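Local coordinates for SPbeta prophage-derived aminoglycoside N(3')-acetyltransferase-like protein YokD (Bacillus subtilis, PDB 2NYG) that probably transfers an acetyl group from acetyl-coenzyme A to an amine of an aminoglycoside-like substrate, and may contribute to antibiotic resistance, at residues 92-104 / 201-213. Numbering follows the deposited sequence.
Sequences DIIRESMPAYNSN and APIIVEGKRVWKE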
loop_
_atom_site.group_PDB
_atom_site.type_symbol
_atom_site.label_atom_id
_atom_site.label_comp_id
_atom_site.label_asym_id
_atom_site.label_seq_id
_atom_site.Cartn_x
_atom_site.Cartn_y
_atom_site.Cartn_z
ATOM N N ASP A 92 14.959 7.062 23.058
ATOM C CA ASP A 92 15.139 8.507 22.963
ATOM C C ASP A 92 15.524 8.991 21.590
ATOM O O ASP A 92 15.062 10.041 21.137
ATOM C CB ASP A 92 16.153 8.984 24.007
ATOM C CG ASP A 92 15.480 9.450 25.289
ATOM O OD1 ASP A 92 15.054 10.625 25.371
ATOM O OD2 ASP A 92 15.344 8.626 26.212
ATOM N N ILE A 93 16.376 8.226 20.925
ATOM C CA ILE A 93 16.788 8.612 19.587
ATOM C C ILE A 93 15.585 8.268 18.701
ATOM O O ILE A 93 15.405 8.803 17.602
ATOM C CB ILE A 93 18.071 7.843 19.166
ATOM C CG1 ILE A 93 18.590 8.395 17.840
ATOM C CG2 ILE A 93 17.804 6.356 19.110
ATOM C CD1 ILE A 93 19.854 7.726 17.330
ATOM N N ILE A 94 14.731 7.397 19.217
ATOM C CA ILE A 94 13.541 7.014 18.482
ATOM C C ILE A 94 12.475 8.101 18.442
ATOM O O ILE A 94 11.861 8.314 17.396
ATOM C CB ILE A 94 12.951 5.702 19.069
ATOM C CG1 ILE A 94 13.778 4.520 18.555
ATOM C CG2 ILE A 94 11.491 5.522 18.687
ATOM C CD1 ILE A 94 13.399 3.176 19.107
ATOM N N ARG A 95 12.265 8.814 19.561
ATOM C CA ARG A 95 11.244 9.852 19.610
ATOM C C ARG A 95 11.835 10.992 18.885
ATOM O O ARG A 95 11.125 11.792 18.332
ATOM C CB ARG A 95 10.936 10.311 21.048
ATOM C CG ARG A 95 10.539 9.252 22.025
ATOM C CD ARG A 95 10.527 9.836 23.420
ATOM N NE ARG A 95 10.232 8.852 24.443
ATOM C CZ ARG A 95 10.055 9.175 25.712
ATOM N NH1 ARG A 95 10.146 10.445 26.097
ATOM N NH2 ARG A 95 9.784 8.227 26.586
ATOM N N GLU A 96 13.149 11.049 18.901
ATOM C CA GLU A 96 13.889 12.131 18.268
ATOM C C GLU A 96 13.940 12.097 16.732
ATOM O O GLU A 96 13.869 13.131 16.067
ATOM C CB GLU A 96 15.311 12.107 18.826
ATOM C CG GLU A 96 16.103 13.385 18.745
ATOM C CD GLU A 96 17.532 13.148 19.223
ATOM O OE1 GLU A 96 17.691 12.450 20.253
ATOM O OE2 GLU A 96 18.492 13.647 18.591
ATOM N N SER A 97 14.039 10.899 16.177
ATOM C CA SER A 97 14.149 10.744 14.746
ATOM C C SER A 97 12.958 10.084 14.076
ATOM O O SER A 97 13.071 9.628 12.941
ATOM C CB SER A 97 15.404 9.938 14.438
ATOM O OG SER A 97 15.374 8.700 15.125
ATOM N N MET A 98 11.812 10.036 14.743
ATOM C CA MET A 98 10.657 9.397 14.121
ATOM C C MET A 98 9.983 10.314 13.099
ATOM O O MET A 98 9.521 11.406 13.437
ATOM C CB MET A 98 9.653 8.979 15.191
ATOM C CG MET A 98 8.500 8.172 14.666
ATOM S SD MET A 98 7.432 7.655 16.004
ATOM C CE MET A 98 8.407 6.386 16.751
ATOM N N PRO A 99 9.930 9.885 11.825
ATOM C CA PRO A 99 9.288 10.729 10.812
ATOM C C PRO A 99 7.896 11.115 11.270
ATOM O O PRO A 99 7.133 10.268 11.730
ATOM C CB PRO A 99 9.246 9.827 9.585
ATOM C CG PRO A 99 10.501 9.029 9.727
ATOM C CD PRO A 99 10.499 8.671 11.210
ATOM N N ALA A 100 7.582 12.398 11.162
ATOM C CA ALA A 100 6.277 12.879 11.547
ATOM C C ALA A 100 5.188 12.254 10.670
ATOM O O ALA A 100 5.442 11.803 9.550
ATOM C CB ALA A 100 6.236 14.376 11.431
ATOM N N TYR A 101 3.971 12.234 11.196
ATOM C CA TYR A 101 2.826 11.686 10.492
ATOM C C TYR A 101 2.371 12.598 9.363
ATOM O O TYR A 101 2.256 13.799 9.540
ATOM C CB TYR A 101 1.658 11.501 11.458
ATOM C CG TYR A 101 0.348 11.203 10.768
ATOM C CD1 TYR A 101 0.109 9.946 10.224
ATOM C CD2 TYR A 101 -0.630 12.195 10.619
ATOM C CE1 TYR A 101 -1.066 9.666 9.544
ATOM C CE2 TYR A 101 -1.815 11.937 9.939
ATOM C CZ TYR A 101 -2.029 10.661 9.397
ATOM O OH TYR A 101 -3.173 10.369 8.690
ATOM N N ASN A 102 2.089 12.018 8.208
ATOM C CA ASN A 102 1.619 12.799 7.078
ATOM C C ASN A 102 0.473 12.030 6.423
ATOM O O ASN A 102 0.655 10.892 6.008
ATOM C CB ASN A 102 2.772 13.015 6.090
ATOM C CG ASN A 102 2.436 14.011 5.009
ATOM O OD1 ASN A 102 1.566 13.771 4.176
ATOM N ND2 ASN A 102 3.119 15.143 5.018
ATOM N N SER A 103 -0.705 12.635 6.347
ATOM C CA SER A 103 -1.864 11.980 5.742
ATOM C C SER A 103 -1.580 11.428 4.348
ATOM O O SER A 103 -2.244 10.502 3.893
ATOM C CB SER A 103 -3.026 12.962 5.607
ATOM O OG SER A 103 -3.239 13.674 6.800
ATOM N N ASN A 104 -0.596 11.988 3.664
ATOM C CA ASN A 104 -0.321 11.540 2.311
ATOM C C ASN A 104 0.593 10.340 2.137
ATOM O O ASN A 104 0.656 9.762 1.049
ATOM C CB ASN A 104 0.161 12.734 1.490
ATOM C CG ASN A 104 -0.862 13.858 1.472
ATOM O OD1 ASN A 104 -0.645 14.924 2.042
ATOM N ND2 ASN A 104 -2.000 13.610 0.833
ATOM N N ALA A 201 3.286 11.565 19.887
ATOM C CA ALA A 201 3.497 11.240 18.489
ATOM C C ALA A 201 4.137 12.362 17.694
ATOM O O ALA A 201 4.041 13.530 18.055
ATOM C CB ALA A 201 2.169 10.853 17.840
ATOM N N PRO A 202 4.824 12.003 16.599
ATOM C CA PRO A 202 5.491 12.950 15.706
ATOM C C PRO A 202 4.422 13.682 14.896
ATOM O O PRO A 202 3.531 13.064 14.328
ATOM C CB PRO A 202 6.345 12.043 14.828
ATOM C CG PRO A 202 6.649 10.903 15.730
ATOM C CD PRO A 202 5.314 10.639 16.354
ATOM N N ILE A 203 4.493 15.001 14.856
ATOM C CA ILE A 203 3.516 15.764 14.099
ATOM C C ILE A 203 4.204 16.966 13.478
ATOM O O ILE A 203 5.349 17.266 13.797
ATOM C CB ILE A 203 2.397 16.260 15.005
ATOM C CG1 ILE A 203 1.810 15.095 15.784
ATOM C CG2 ILE A 203 1.310 16.895 14.180
ATOM C CD1 ILE A 203 0.851 15.544 16.851
ATOM N N ILE A 204 3.515 17.652 12.579
ATOM C CA ILE A 204 4.091 18.826 11.952
ATOM C C ILE A 204 3.264 20.043 12.339
ATOM O O ILE A 204 2.070 20.120 12.037
ATOM C CB ILE A 204 4.109 18.694 10.424
ATOM C CG1 ILE A 204 4.855 17.426 10.019
ATOM C CG2 ILE A 204 4.788 19.900 9.813
ATOM C CD1 ILE A 204 4.805 17.149 8.532
ATOM N N VAL A 205 3.900 20.982 13.031
ATOM C CA VAL A 205 3.224 22.203 13.446
ATOM C C VAL A 205 4.013 23.408 12.960
ATOM O O VAL A 205 5.218 23.508 13.188
ATOM C CB VAL A 205 3.091 22.299 14.976
ATOM C CG1 VAL A 205 2.225 23.491 15.327
ATOM C CG2 VAL A 205 2.495 21.022 15.538
ATOM N N GLU A 206 3.323 24.318 12.284
ATOM C CA GLU A 206 3.959 25.515 11.760
ATOM C C GLU A 206 4.935 25.129 10.655
ATOM O O GLU A 206 5.812 25.909 10.280
ATOM C CB GLU A 206 4.683 26.262 12.885
ATOM N N GLY A 207 4.771 23.916 10.138
ATOM C CA GLY A 207 5.637 23.439 9.079
ATOM C C GLY A 207 6.956 22.912 9.592
ATOM O O GLY A 207 7.939 22.882 8.855
ATOM N N LYS A 208 6.986 22.508 10.857
ATOM C CA LYS A 208 8.196 21.958 11.465
ATOM C C LYS A 208 7.814 20.752 12.330
ATOM O O LYS A 208 6.799 20.781 13.026
ATOM C CB LYS A 208 8.889 23.019 12.312
ATOM N N ARG A 209 8.611 19.689 12.268
ATOM C CA ARG A 209 8.339 18.479 13.046
ATOM C C ARG A 209 8.385 18.803 14.529
ATOM O O ARG A 209 9.308 19.471 14.993
ATOM C CB ARG A 209 9.362 17.398 12.730
ATOM C CG ARG A 209 9.168 16.140 13.533
ATOM C CD ARG A 209 10.238 15.138 13.184
ATOM N NE ARG A 209 10.110 13.897 13.946
ATOM C CZ ARG A 209 10.333 13.784 15.254
ATOM N NH1 ARG A 209 10.701 14.836 15.971
ATOM N NH2 ARG A 209 10.199 12.605 15.845
ATOM N N VAL A 210 7.403 18.308 15.275
ATOM C CA VAL A 210 7.300 18.595 16.705
ATOM C C VAL A 210 6.664 17.465 17.508
ATOM O O VAL A 210 5.442 17.326 17.489
ATOM C CB VAL A 210 6.430 19.857 16.942
ATOM C CG1 VAL A 210 6.110 20.004 18.405
ATOM C CG2 VAL A 210 7.148 21.102 16.440
ATOM N N TRP A 211 7.472 16.678 18.224
ATOM C CA TRP A 211 6.933 15.581 19.035
ATOM C C TRP A 211 5.944 16.139 20.053
ATOM O O TRP A 211 6.321 16.893 20.940
ATOM C CB TRP A 211 8.054 14.823 19.761
ATOM C CG TRP A 211 7.530 13.714 20.631
ATOM C CD1 TRP A 211 6.979 13.843 21.870
ATOM C CD2 TRP A 211 7.428 12.315 20.291
ATOM N NE1 TRP A 211 6.535 12.623 22.324
ATOM C CE2 TRP A 211 6.797 11.668 21.378
ATOM C CE3 TRP A 211 7.806 11.549 19.172
ATOM C CZ2 TRP A 211 6.533 10.288 21.383
ATOM C CZ3 TRP A 211 7.542 10.173 19.177
ATOM C CH2 TRP A 211 6.909 9.561 20.281
ATOM N N LYS A 212 4.679 15.754 19.920
ATOM C CA LYS A 212 3.632 16.253 20.796
ATOM C C LYS A 212 2.989 15.205 21.681
ATOM O O LYS A 212 2.875 14.042 21.303
ATOM C CB LYS A 212 2.545 16.930 19.959
ATOM C CG LYS A 212 1.460 17.543 20.792
ATOM C CD LYS A 212 0.403 18.183 19.935
ATOM C CE LYS A 212 -0.781 18.647 20.786
ATOM N NZ LYS A 212 -1.904 19.212 19.961
ATOM N N GLU A 213 2.577 15.630 22.871
ATOM C CA GLU A 213 1.923 14.731 23.809
ATOM C C GLU A 213 0.460 15.111 23.957
ATOM O O GLU A 213 0.111 16.288 24.056
ATOM C CB GLU A 213 2.598 14.785 25.170
ATOM C CG GLU A 213 3.926 14.078 25.214
ATOM C CD GLU A 213 4.464 13.984 26.625
ATOM O OE1 GLU A 213 4.006 14.773 27.491
ATOM O OE2 GLU A 213 5.349 13.131 26.860
#
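The loop that follows helix 93-96 lies against the small antiparallel sheet of strands 196-201, 204-205 and 208-217: R209 binds the carbonyl oxygens of R95 and M98. The R209 chain is extended from CG to NE, with CG anti to the backbone N (chi1 178°). This carries the guanidinium edge to the peptide oxygens. NE and NH2 grip M98 O side-on. NE donates at 2.6 Å to M98 O from above the carbonyl plane, NH2 in that plane, on a lone pair. NH2 also donates to R95 O at 2.8 Å, from above the carbonyl plane. Both oxygens lie near the guanidinium plane, so the three bonds limit its rotation. E96 O lies over one guanidinium face.

A type I' turn from V205 to K208 links strand 204-205 to strand 208-217 as a beta hairpin. W211 turns one ring face to R95, whose CB sits 3.9 Å from the six-membered ring centroid in a CH-pi contact. M98 SD meets the edge of that ring, a Met-aromatic contact, and packs against P202 CG. Further along, A100 CB touches I204 CG1 at 3.6 Å. N46 ND2 of the second subunit hydrogen-bonds S97 OG and I94 O, which places this region at the dimer interface. Y101 N donates to P202 O at 3.3 Å, nearly straight (169°).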